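Long-range contact in DUF411 domain-containing protein (Pseudomonas aeruginosa, PDB 6WJE), which is of unknown function but binds copper and zinc ions: residues V7-N12 / V30-E35. Sequence-based numbering, arbitrary orientation.
With ZN (zinc ion), chain L; ZN (zinc ion), chain K.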
# COMPACT_ATOMS: atom_id res chain seq x y z
N VAL A 7 8.97 -0.66 4.33
CA VAL A 7 8.05 0.48 4.34
C VAL A 7 8.84 1.74 4.68
O VAL A 7 9.66 1.73 5.60
CB VAL A 7 6.89 0.25 5.32
CG1 VAL A 7 5.94 1.45 5.34
CG2 VAL A 7 6.13 -0.97 4.88
N HIS A 8 8.63 2.80 3.90
CA HIS A 8 9.13 4.14 4.21
C HIS A 8 7.92 5.01 4.52
O HIS A 8 6.90 4.95 3.82
CB HIS A 8 9.96 4.80 3.05
CG HIS A 8 11.25 4.10 2.69
ND1 HIS A 8 12.52 4.69 2.76
CD2 HIS A 8 11.46 2.85 2.23
CE1 HIS A 8 13.43 3.82 2.38
NE2 HIS A 8 12.81 2.70 2.04
N ARG A 9 8.02 5.83 5.57
CA ARG A 9 6.92 6.70 5.95
C ARG A 9 7.46 7.82 6.82
O ARG A 9 8.57 7.75 7.35
CB ARG A 9 5.81 5.94 6.68
CG ARG A 9 6.31 5.06 7.78
CD ARG A 9 6.11 5.73 9.06
NE ARG A 9 6.58 4.92 10.17
CZ ARG A 9 6.72 5.41 11.41
NH1 ARG A 9 6.43 6.69 11.65
NH2 ARG A 9 7.14 4.62 12.39
N ASP A 10 6.64 8.85 6.96
CA ASP A 10 6.95 9.99 7.81
C ASP A 10 6.83 9.65 9.30
O ASP A 10 6.05 8.79 9.71
CB ASP A 10 6.03 11.15 7.43
CG ASP A 10 6.30 12.42 8.20
OD1 ASP A 10 7.24 13.17 7.82
OD2 ASP A 10 5.56 12.67 9.18
N ALA A 11 7.61 10.37 10.12
CA ALA A 11 7.65 10.09 11.56
C ALA A 11 6.31 10.35 12.24
O ALA A 11 6.00 9.72 13.26
CB ALA A 11 8.72 10.94 12.25
N ASN A 12 5.50 11.23 11.69
CA ASN A 12 4.24 11.61 12.30
C ASN A 12 3.03 11.02 11.56
O ASN A 12 1.95 11.61 11.56
CB ASN A 12 4.19 13.15 12.36
CG ASN A 12 3.32 13.68 13.47
OD1 ASN A 12 3.44 13.25 14.63
ND2 ASN A 12 2.46 14.65 13.14
N VAL A 30 8.04 -6.88 8.69
CA VAL A 30 8.04 -5.50 8.20
C VAL A 30 9.30 -4.81 8.69
O VAL A 30 9.60 -4.85 9.89
CB VAL A 30 6.78 -4.75 8.67
CG1 VAL A 30 6.73 -3.36 8.04
CG2 VAL A 30 5.51 -5.51 8.32
N THR A 31 10.03 -4.16 7.79
CA THR A 31 11.04 -3.18 8.17
C THR A 31 10.47 -1.77 7.97
O THR A 31 10.02 -1.42 6.87
CB THR A 31 12.36 -3.34 7.41
OG1 THR A 31 12.19 -2.91 6.06
CG2 THR A 31 12.89 -4.79 7.47
N ASP A 32 10.52 -0.98 9.04
CA ASP A 32 9.94 0.36 9.15
C ASP A 32 11.04 1.41 9.00
O ASP A 32 11.88 1.57 9.89
CB ASP A 32 9.24 0.46 10.50
CG ASP A 32 8.49 1.75 10.68
OD1 ASP A 32 8.52 2.60 9.76
OD2 ASP A 32 7.88 1.92 11.78
N HIS A 33 11.07 2.11 7.87
CA HIS A 33 11.99 3.22 7.66
C HIS A 33 11.24 4.52 7.87
O HIS A 33 10.41 4.89 7.04
CB HIS A 33 12.56 3.23 6.24
CG HIS A 33 13.39 2.04 5.90
ND1 HIS A 33 14.48 1.65 6.64
CD2 HIS A 33 13.30 1.17 4.87
CE1 HIS A 33 15.03 0.58 6.09
NE2 HIS A 33 14.33 0.27 5.01
N VAL A 34 11.59 5.27 8.91
CA VAL A 34 11.08 6.63 9.02
C VAL A 34 11.89 7.51 8.08
O VAL A 34 13.12 7.56 8.15
CB VAL A 34 11.15 7.12 10.47
CG1 VAL A 34 10.73 8.56 10.56
CG2 VAL A 34 10.25 6.25 11.34
N GLU A 35 11.18 8.13 7.13
CA GLU A 35 11.82 9.01 6.11
C GLU A 35 10.94 10.24 5.88
O GLU A 35 9.73 10.07 5.63
CB GLU A 35 12.02 8.24 4.80
CG GLU A 35 13.02 7.11 4.90
CD GLU A 35 14.44 7.54 5.21
OE1 GLU A 35 14.82 8.65 4.80
OE2 GLU A 35 15.17 6.76 5.86
ZN ZN L . 7.57 15.03 8.67
ZN ZN K . 14.73 -0.81 3.24
O HOH W 1 16.70 -1.93 4.23
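Arg-9 reaches across to the neighbouring strand and holds the carboxylate of Asp-32 side-on, NH2 bonding OD2 at 2.9 Å, almost straight and in the guanidinium plane, while NE makes a more bent bond to OD1 at 3.1 Å. The planar guanidinium suits this place because it offers paired N-H groups to the two carboxylate oxygens. A chain turned at chi2 (101°) brings it alongside the acid, and NH1 bonds the backbone O of Asp-10, which further fixes its rotation. Val-34 CG2 sits over the centre of the guanidinium, 3.6 Å from Arg-9 CZ; a branched valine suits both the strand and this flat, weakly hydrated face.

Val-7 lies on the same face of the sheet as Arg-9, its CG2 4.0 Å from Val-30 CG1; a beta-branched apolar side chain suits this buried strand position under helix 14-25, where it meets Trp-19. On the sheet's other face, His-33 CB lies over the His-8 ring in a CH-pi contact, and the two rings meet obliquely. Imidazole suits His-33 because NE2 can bind a zinc ion, at 2.1 Å, which Asp-6 also binds.

Between these two layers of side chains, four backbone hydrogen bonds join the strands. Strand 4-9, helix 14-25 and parallel edge strand 29-34 thus form a beta-alpha-beta crossover.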